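Prephenate dehydratase:Amino acid-binding ACT (Brucella abortus, PDB 6VH5) probably catalyses the conversion of prephenate to phenylpyruvate in phenylalanine biosynthesis and binds phenylalanine at its ACT domain. Local coordinates at residues Ala84-Leu89 against Arg195-Ser200; Gln260-Ile265 against Arg289-Tyr294. One frame throughout, in Å; residues are numbered along the deposited sequence.

Overall arrangement
Both contacts are buried and small, and they lie in different domains that meet: interaction 1 inside the prephenate dehydratase domain, interaction 2 inside the ACT domain, with centres about 11 Å apart. Interaction 1 sets a helix start on a strand and is wholly aliphatic. Interaction 2 joins two strands of one sheet that are not neighbours; it pairs an apolar touch with a polar one whose hydrogen bonds run to the strand between them. The two meet directly at the domain interface, where R195 NH1 and D264 OD2 form a salt bridge of 3.0 Å, while H87 of the helix packs against Q260 and Y262 of the ACT sheet.

Interaction 1 of 2, residues Ala84-Leu89 against Arg195-Ser200; sequences ADIHYL and RFVVLS
The first turn of helix 86-92 packs on strand 193-200 in the mixed sheet of the prephenate dehydratase domain, whose fold resembles that of type 2 periplasmic binding proteins; I86 carries this buried aliphatic contact. Its terminal methyl CD1 lies 4.1 Å from V197 CG2 and 4.3 Å from L199 CD1, so one methyl meets two residues that project from the same side of the strand. With CG1 anti to the backbone N (chi1 -170°), the longer branch of I86 extends toward the strand and puts CD1 at V197 and L199; the I86 and V197 side chains meet at a slant. The backbones remain well apart, with CA of I86 9.2 Å from CA of V197.

D85 caps the helix that presents I86. Its OD1 accepts from Y88 N at 3.3 Å, a bent bond (141°) that reaches the carboxylate from above its plane. The carbonyl O of D85 also takes bonds from Y88 N and L89 N, so the turn is closed from both side chain and backbone.

Around this contact, I86 also touches I75 of strand 70-77, which pairs with strand 193-200, while V197 and L199 both reach I97 of strand 96-104 on the other flank. F60 of helix 56-64 packs against L199 and L89.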
# COMPACT_ATOMS: atom_id res chain seq x y z
N ALA A 84 0.25 -6.00 -0.38
CA ALA A 84 0.29 -6.25 1.06
C ALA A 84 1.43 -5.47 1.70
O ALA A 84 2.50 -5.34 1.12
CB ALA A 84 0.46 -7.75 1.35
N ASP A 85 1.20 -5.00 2.92
CA ASP A 85 2.21 -4.29 3.69
C ASP A 85 3.18 -5.31 4.27
O ASP A 85 3.08 -5.75 5.42
CB ASP A 85 1.56 -3.45 4.78
CG ASP A 85 2.53 -2.52 5.47
OD1 ASP A 85 3.75 -2.69 5.28
OD2 ASP A 85 2.08 -1.62 6.21
N ILE A 86 4.15 -5.70 3.44
CA ILE A 86 5.13 -6.71 3.83
C ILE A 86 5.96 -6.24 5.02
O ILE A 86 6.40 -7.06 5.84
CB ILE A 86 6.02 -7.08 2.62
CG1 ILE A 86 6.88 -8.31 2.93
CG2 ILE A 86 6.86 -5.88 2.18
CD1 ILE A 86 6.12 -9.61 2.93
N HIS A 87 6.17 -4.93 5.15
CA HIS A 87 6.95 -4.40 6.26
C HIS A 87 6.27 -4.64 7.60
O HIS A 87 6.95 -4.80 8.62
CB HIS A 87 7.21 -2.90 6.04
CG HIS A 87 8.33 -2.34 6.86
ND1 HIS A 87 8.92 -1.13 6.58
CD2 HIS A 87 8.98 -2.83 7.95
CE1 HIS A 87 9.87 -0.88 7.46
NE2 HIS A 87 9.93 -1.90 8.30
N TYR A 88 4.94 -4.66 7.63
CA TYR A 88 4.26 -4.93 8.89
C TYR A 88 4.07 -6.42 9.15
O TYR A 88 4.31 -6.89 10.28
CB TYR A 88 2.90 -4.23 8.93
CG TYR A 88 2.11 -4.56 10.17
CD1 TYR A 88 2.37 -3.90 11.37
CD2 TYR A 88 1.10 -5.53 10.16
CE1 TYR A 88 1.66 -4.19 12.51
CE2 TYR A 88 0.38 -5.83 11.30
CZ TYR A 88 0.66 -5.16 12.48
OH TYR A 88 -0.04 -5.44 13.62
N LEU A 89 3.67 -7.18 8.13
CA LEU A 89 3.22 -8.56 8.33
C LEU A 89 4.38 -9.53 8.50
O LEU A 89 4.35 -10.40 9.39
CB LEU A 89 2.36 -9.02 7.15
CG LEU A 89 1.08 -8.25 6.84
CD1 LEU A 89 0.60 -8.61 5.44
CD2 LEU A 89 0.02 -8.54 7.88
N ARG A 195 5.40 -6.95 -8.36
CA ARG A 195 6.47 -7.75 -7.78
C ARG A 195 5.90 -8.58 -6.64
O ARG A 195 5.34 -8.04 -5.68
CB ARG A 195 7.61 -6.87 -7.28
CG ARG A 195 8.64 -7.65 -6.45
CD ARG A 195 9.83 -6.76 -6.05
NE ARG A 195 10.89 -7.58 -5.48
CZ ARG A 195 11.55 -7.30 -4.37
NH1 ARG A 195 11.30 -6.20 -3.68
NH2 ARG A 195 12.48 -8.14 -3.95
N PHE A 196 6.08 -9.89 -6.73
CA PHE A 196 5.70 -10.77 -5.65
C PHE A 196 6.95 -11.23 -4.89
O PHE A 196 8.06 -11.24 -5.43
CB PHE A 196 4.94 -12.00 -6.16
CG PHE A 196 3.70 -11.67 -6.93
CD1 PHE A 196 3.77 -11.36 -8.28
CD2 PHE A 196 2.46 -11.71 -6.31
CE1 PHE A 196 2.63 -11.08 -9.00
CE2 PHE A 196 1.31 -11.42 -7.03
CZ PHE A 196 1.39 -11.11 -8.37
N VAL A 197 6.73 -11.63 -3.64
CA VAL A 197 7.70 -12.40 -2.86
C VAL A 197 7.05 -13.71 -2.48
O VAL A 197 5.85 -13.76 -2.19
CB VAL A 197 8.19 -11.65 -1.60
CG1 VAL A 197 9.14 -10.51 -1.99
CG2 VAL A 197 7.00 -11.14 -0.81
N VAL A 198 7.84 -14.78 -2.50
CA VAL A 198 7.38 -16.11 -2.13
C VAL A 198 7.74 -16.34 -0.66
O VAL A 198 8.91 -16.24 -0.29
CB VAL A 198 8.03 -17.17 -3.03
CG1 VAL A 198 7.41 -18.54 -2.80
CG2 VAL A 198 7.92 -16.74 -4.49
N LEU A 199 6.74 -16.66 0.16
CA LEU A 199 6.94 -16.78 1.60
C LEU A 199 6.89 -18.24 2.04
O LEU A 199 6.23 -19.08 1.42
CB LEU A 199 5.89 -15.98 2.38
CG LEU A 199 5.86 -14.49 2.04
CD1 LEU A 199 4.95 -13.76 3.00
CD2 LEU A 199 7.24 -13.86 1.99
N SER A 200 7.60 -18.53 3.13
CA SER A 200 7.66 -19.88 3.68
C SER A 200 7.74 -19.81 5.20
O SER A 200 8.28 -18.86 5.76
CB SER A 200 8.88 -20.65 3.14
OG SER A 200 9.08 -21.85 3.85

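Interaction 2 of 2, residues Gln260-Ile265 against Arg289-Tyr294; sequences QFYADI and RILGVY. With PHE (phenylalanine), chain J.
L291, Y294 and Y262 bury most of the surface between strands 258-266 and 286-295, with D264 close behind. The apolar half of the contact is L291 CD1 against Y262 CE1, 4.2 Å apart. The methyl approaches the tyrosine ring obliquely; Y262 sends its ring out with CG anti to the backbone N (chi1 -178°), and this carries CE1 across to the leucine. The other methyl of L291, CD2, lies 3.5 Å above the guanidinium plane of R289, offset toward its rim.

The polar half sets Y294 across D264, the carboxylate and ring planes 90° apart. Y294 OH is 3.9 Å from D264 OD2, too far for a direct bond. T218 on the intervening strand mediates instead: its OG1 is hydrogen-bonded to both Y294 OH and D264 OD1. D264 OD2 turns to R195 in a salt bridge, an arginine that also pairs with E76 and E100, so both carboxylate oxygens of this buried acid have a partner.

Next to Y262, F261 lines a phenylalanine pocket: its CZ is 3.5 Å from CD1 of the ligand, whose CG lies in plane at the edge of the F261 ring. N225 and L230, with N243 and M244 of the second subunit, hydrogen-bond the ligand.

Strand 286-295 carries a classic beta bulge, L291 and G292 lying opposite the single T218. Strand 215-224 runs antiparallel between the two contacting strands, whose touching parts therefore run in nearly the same direction, 17° apart, in the four-stranded sheet of the beta-alpha-beta-beta-alpha-beta (ferredoxin-like) ACT fold.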
# COMPACT_ATOMS: atom_id res chain seq x y z
N GLN A 260 12.14 2.10 11.89
CA GLN A 260 12.51 0.81 11.33
C GLN A 260 12.58 0.92 9.80
O GLN A 260 11.83 1.67 9.18
CB GLN A 260 11.52 -0.29 11.73
CG GLN A 260 12.01 -1.68 11.36
CD GLN A 260 11.24 -2.78 12.05
OE1 GLN A 260 11.24 -2.87 13.28
NE2 GLN A 260 10.57 -3.62 11.27
N PHE A 261 13.51 0.17 9.22
CA PHE A 261 13.76 0.18 7.78
C PHE A 261 13.63 -1.23 7.24
O PHE A 261 14.04 -2.20 7.88
CB PHE A 261 15.16 0.75 7.43
CG PHE A 261 15.25 2.25 7.52
CD1 PHE A 261 14.99 3.04 6.39
CD2 PHE A 261 15.54 2.88 8.72
CE1 PHE A 261 15.04 4.43 6.46
CE2 PHE A 261 15.59 4.27 8.80
CZ PHE A 261 15.34 5.04 7.67
N TYR A 262 13.05 -1.32 6.05
CA TYR A 262 12.94 -2.56 5.30
C TYR A 262 13.84 -2.42 4.08
O TYR A 262 13.74 -1.42 3.37
CB TYR A 262 11.48 -2.83 4.91
CG TYR A 262 11.20 -4.12 4.17
CD1 TYR A 262 10.59 -5.20 4.81
CD2 TYR A 262 11.48 -4.24 2.81
CE1 TYR A 262 10.30 -6.37 4.12
CE2 TYR A 262 11.21 -5.41 2.11
CZ TYR A 262 10.62 -6.48 2.77
OH TYR A 262 10.36 -7.64 2.07
N ALA A 263 14.71 -3.39 3.84
CA ALA A 263 15.73 -3.22 2.82
C ALA A 263 15.99 -4.52 2.07
O ALA A 263 15.94 -5.61 2.65
CB ALA A 263 17.04 -2.71 3.43
N ASP A 264 16.27 -4.38 0.77
CA ASP A 264 16.80 -5.45 -0.07
C ASP A 264 18.17 -5.02 -0.56
O ASP A 264 18.34 -3.87 -0.98
CB ASP A 264 15.91 -5.71 -1.30
CG ASP A 264 14.48 -6.16 -0.96
OD1 ASP A 264 14.13 -6.39 0.22
OD2 ASP A 264 13.70 -6.30 -1.93
N ILE A 265 19.16 -5.92 -0.50
CA ILE A 265 20.45 -5.71 -1.14
C ILE A 265 20.69 -6.87 -2.09
O ILE A 265 20.11 -7.96 -1.95
CB ILE A 265 21.64 -5.57 -0.15
CG1 ILE A 265 21.77 -6.83 0.69
CG2 ILE A 265 21.51 -4.34 0.76
CD1 ILE A 265 22.88 -6.77 1.68
N ARG A 289 17.55 -8.06 11.58
CA ARG A 289 16.92 -9.34 11.32
C ARG A 289 16.93 -9.60 9.82
O ARG A 289 16.35 -8.83 9.06
CB ARG A 289 15.49 -9.35 11.85
CG ARG A 289 15.03 -10.63 12.45
CD ARG A 289 13.56 -10.51 12.83
NE ARG A 289 12.74 -11.57 12.25
CZ ARG A 289 11.42 -11.61 12.37
NH1 ARG A 289 10.78 -10.65 13.03
NH2 ARG A 289 10.72 -12.61 11.82
N ILE A 290 17.55 -10.71 9.41
CA ILE A 290 17.51 -11.11 8.01
C ILE A 290 16.22 -11.87 7.75
O ILE A 290 15.96 -12.91 8.36
CB ILE A 290 18.74 -11.95 7.64
CG1 ILE A 290 20.01 -11.09 7.67
CG2 ILE A 290 18.54 -12.59 6.28
CD1 ILE A 290 21.25 -11.83 7.26
N LEU A 291 15.40 -11.35 6.83
CA LEU A 291 14.11 -11.96 6.54
C LEU A 291 14.15 -12.93 5.36
O LEU A 291 13.21 -13.72 5.20
CB LEU A 291 13.06 -10.87 6.28
CG LEU A 291 12.78 -9.97 7.48
CD1 LEU A 291 11.74 -8.92 7.12
CD2 LEU A 291 12.31 -10.84 8.65
N GLY A 292 15.23 -12.93 4.58
CA GLY A 292 15.34 -13.88 3.50
C GLY A 292 16.58 -13.73 2.64
O GLY A 292 17.15 -12.63 2.52
N VAL A 293 17.00 -14.84 2.04
CA VAL A 293 18.17 -14.90 1.15
C VAL A 293 17.76 -15.77 -0.03
O VAL A 293 17.63 -16.99 0.12
CB VAL A 293 19.41 -15.48 1.84
CG1 VAL A 293 20.57 -15.52 0.86
CG2 VAL A 293 19.75 -14.70 3.10
N TYR A 294 17.54 -15.15 -1.19
CA TYR A 294 16.83 -15.83 -2.27
C TYR A 294 17.37 -15.42 -3.63
O TYR A 294 17.98 -14.36 -3.80
CB TYR A 294 15.32 -15.57 -2.17
CG TYR A 294 14.91 -14.12 -2.00
CD1 TYR A 294 14.38 -13.39 -3.06
CD2 TYR A 294 15.02 -13.48 -0.77
CE1 TYR A 294 13.98 -12.08 -2.91
CE2 TYR A 294 14.63 -12.15 -0.61
CZ TYR A 294 14.11 -11.46 -1.68
OH TYR A 294 13.71 -10.14 -1.53
N PHE J . 15.82 10.31 11.09
CA PHE J . 17.02 9.51 10.87
C PHE J . 18.04 10.21 9.97
O PHE J . 19.03 9.59 9.57
CB PHE J . 16.67 8.15 10.28
CG PHE J . 15.66 8.22 9.15
CD1 PHE J . 14.33 7.91 9.37
CD2 PHE J . 16.06 8.56 7.87
CE1 PHE J . 13.40 7.97 8.33
CE2 PHE J . 15.14 8.62 6.83
CZ PHE J . 13.80 8.32 7.07
OXT PHE J . 17.90 11.39 9.63